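PDB 3EY8: biphenyl-2,3-diol 1,2-dioxygenase III-related protein, which probably works as a metal-dependent enzyme of the glyoxalase/dioxygenase (vicinal oxygen chelate) superfamily, its exact reaction being unestablished. Local coordinates for residues I112-F117 against L124-T129. The protein carries 9 engineered substitutions. Residues are numbered along the deposited sequence; the frame is centred on the assembly and turned at random.
Sequences ITSFYF and LIEVST
Strands 112-117 and 124-129 run antiparallel, their axes 4.6 Å apart at closest approach, as the arms of a beta hairpin at the middle of a four-stranded sheet. T113/T129, F115/V127 and F117/I125 are hydrogen-bonded pairs, each joined by two reciprocal N-H...O bonds, six in all; S114/S128 and Y116/E126 are the non-hydrogen-bonded pairs between them. The bond from I125 N to F117 O, 2.8 Å, lies almost along the C=O axis.

Alternation gives the sheet a largely apolar face with F115, F117, I125 and V127, and a mixed face where S114, S128 and E126 gather beside Y116. On the former the CG of F115 and of F117 takes the crowded position between N and carbonyl carbon, and each ring end comes nearer the partner strand. V127 CB sits over a face of the F115 ring, 4.0 Å from its centroid, a CH-pi contact; I125 CB does the same to F117. V127 also turns CG2 to F117 CE1 (3.7 Å), so its branched side chain bridges both rings. Helices 84-93 and 21-32 pack on this face, which suits large hydrocarbon groups.

On the mixed face the short serines keep their hydroxyls close to the sheet: S128 OG donates to S114 OG (2.7 Å), which donates in turn to E126 OE2 (2.7 Å) on its anti lone pair. The long E126, extended with CG anti to N (chi1 -177°), reaches out alongside the Y116 ring, carboxylate and ring planes 21° apart, and its OE1 makes a weak hydrogen bond to H13 of the second subunit. Y116 OH is hydrogen-bonded to R105 NE.

E126, like H13, is a Ca(2+) ligand in a structure of this protein, though no metal is bound to this chain here. The chain of serine hydroxyls restrains the rotation of the buried carboxylate and probably stabilises its negative charge, consistent with S114 and S128 forming a second shell of a metal site built across the subunit interface.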
loop_
_atom_site.group_PDB
_atom_site.type_symbol
_atom_site.label_atom_id
_atom_site.label_comp_id
_atom_site.label_asym_id
_atom_site.label_seq_id
_atom_site.Cartn_x
_atom_site.Cartn_y
_atom_site.Cartn_z
ATOM N N ILE B 112 7.356 -1.923 16.435
ATOM C CA ILE B 112 6.815 -3.217 16.052
ATOM C C ILE B 112 7.941 -4.230 15.980
ATOM O O ILE B 112 9.117 -3.868 15.964
ATOM C CB ILE B 112 6.119 -3.171 14.679
ATOM C CG1 ILE B 112 7.122 -2.779 13.593
ATOM C CG2 ILE B 112 4.919 -2.229 14.716
ATOM C CD1 ILE B 112 6.521 -2.696 12.188
ATOM N N THR B 113 7.570 -5.504 15.948
ATOM C CA THR B 113 8.515 -6.573 15.676
ATOM C C THR B 113 8.108 -7.250 14.366
ATOM O O THR B 113 6.928 -7.550 14.168
ATOM C CB THR B 113 8.535 -7.590 16.823
ATOM O OG1 THR B 113 8.794 -6.899 18.056
ATOM C CG2 THR B 113 9.611 -8.629 16.595
ATOM N N SER B 114 9.078 -7.479 13.477
ATOM C CA SER B 114 8.784 -7.894 12.103
ATOM C C SER B 114 9.541 -9.155 11.687
ATOM O O SER B 114 10.599 -9.461 12.233
ATOM C CB SER B 114 9.161 -6.769 11.120
ATOM O OG SER B 114 8.426 -5.582 11.343
ATOM N N PHE B 115 8.991 -9.875 10.710
ATOM C CA PHE B 115 9.768 -10.838 9.936
ATOM C C PHE B 115 9.449 -10.653 8.451
ATOM O O PHE B 115 8.448 -10.026 8.112
ATOM C CB PHE B 115 9.595 -12.291 10.422
ATOM C CG PHE B 115 8.232 -12.899 10.163
ATOM C CD1 PHE B 115 8.014 -13.710 9.055
ATOM C CD2 PHE B 115 7.189 -12.715 11.060
ATOM C CE1 PHE B 115 6.774 -14.301 8.834
ATOM C CE2 PHE B 115 5.950 -13.300 10.841
ATOM C CZ PHE B 115 5.745 -14.094 9.726
ATOM N N TYR B 116 10.312 -11.164 7.577
ATOM C CA TYR B 116 10.243 -10.848 6.153
ATOM C C TYR B 116 10.302 -12.089 5.278
ATOM O O TYR B 116 10.998 -13.052 5.589
ATOM C CB TYR B 116 11.428 -9.967 5.741
ATOM C CG TYR B 116 11.501 -8.610 6.395
ATOM C CD1 TYR B 116 12.085 -8.455 7.642
ATOM C CD2 TYR B 116 11.018 -7.481 5.749
ATOM C CE1 TYR B 116 12.170 -7.221 8.238
ATOM C CE2 TYR B 116 11.094 -6.238 6.341
ATOM C CZ TYR B 116 11.674 -6.118 7.588
ATOM O OH TYR B 116 11.768 -4.886 8.191
ATOM N N PHE B 117 9.587 -12.048 4.164
ATOM C CA PHE B 117 9.728 -13.063 3.131
ATOM C C PHE B 117 9.232 -12.459 1.827
ATOM O O PHE B 117 8.722 -11.342 1.820
ATOM C CB PHE B 117 8.923 -14.318 3.484
ATOM C CG PHE B 117 7.479 -14.048 3.783
ATOM C CD1 PHE B 117 7.076 -13.750 5.072
ATOM C CD2 PHE B 117 6.525 -14.087 2.779
ATOM C CE1 PHE B 117 5.742 -13.491 5.353
ATOM C CE2 PHE B 117 5.183 -13.829 3.055
ATOM C CZ PHE B 117 4.797 -13.532 4.345
ATOM N N LEU B 124 8.294 -7.720 -1.476
ATOM C CA LEU B 124 8.768 -7.900 -0.111
ATOM C C LEU B 124 7.609 -7.795 0.867
ATOM O O LEU B 124 6.903 -6.780 0.897
ATOM C CB LEU B 124 9.826 -6.856 0.246
ATOM C CG LEU B 124 10.462 -6.991 1.633
ATOM C CD1 LEU B 124 11.178 -8.345 1.793
ATOM C CD2 LEU B 124 11.425 -5.839 1.882
ATOM N N ILE B 125 7.417 -8.848 1.659
ATOM C CA ILE B 125 6.339 -8.883 2.638
ATOM C C ILE B 125 6.908 -8.873 4.051
ATOM O O ILE B 125 7.750 -9.699 4.418
ATOM C CB ILE B 125 5.410 -10.104 2.428
ATOM C CG1 ILE B 125 4.939 -10.195 0.966
ATOM C CG2 ILE B 125 4.224 -10.042 3.379
ATOM C CD1 ILE B 125 4.164 -8.965 0.464
ATOM N N GLU B 126 6.451 -7.908 4.837
ATOM C CA GLU B 126 6.871 -7.749 6.214
ATOM C C GLU B 126 5.645 -8.014 7.070
ATOM O O GLU B 126 4.641 -7.318 6.950
ATOM C CB GLU B 126 7.373 -6.313 6.427
ATOM C CG GLU B 126 7.912 -6.016 7.821
ATOM C CD GLU B 126 8.308 -4.558 7.980
ATOM O OE1 GLU B 126 8.136 -3.779 7.014
ATOM O OE2 GLU B 126 8.784 -4.190 9.072
ATOM N N VAL B 127 5.712 -9.046 7.906
ATOM C CA VAL B 127 4.617 -9.361 8.809
ATOM C C VAL B 127 5.035 -8.970 10.214
ATOM O O VAL B 127 6.135 -9.314 10.660
ATOM C CB VAL B 127 4.261 -10.852 8.744
ATOM C CG1 VAL B 127 3.256 -11.214 9.835
ATOM C CG2 VAL B 127 3.712 -11.187 7.360
ATOM N N SER B 128 4.171 -8.232 10.903
ATOM C CA SER B 128 4.583 -7.562 12.136
ATOM C C SER B 128 3.536 -7.588 13.236
ATOM O O SER B 128 2.349 -7.814 12.988
ATOM C CB SER B 128 4.955 -6.108 11.841
ATOM O OG SER B 128 5.849 -6.020 10.741
ATOM N N THR B 129 3.994 -7.343 14.458
ATOM C CA THR B 129 3.104 -7.258 15.611
ATOM C C THR B 129 3.418 -6.001 16.411
ATOM O O THR B 129 4.562 -5.545 16.434
ATOM C CB THR B 129 3.263 -8.479 16.534
ATOM O OG1 THR B 129 2.356 -8.363 17.638
ATOM C CG2 THR B 129 4.679 -8.570 17.073
#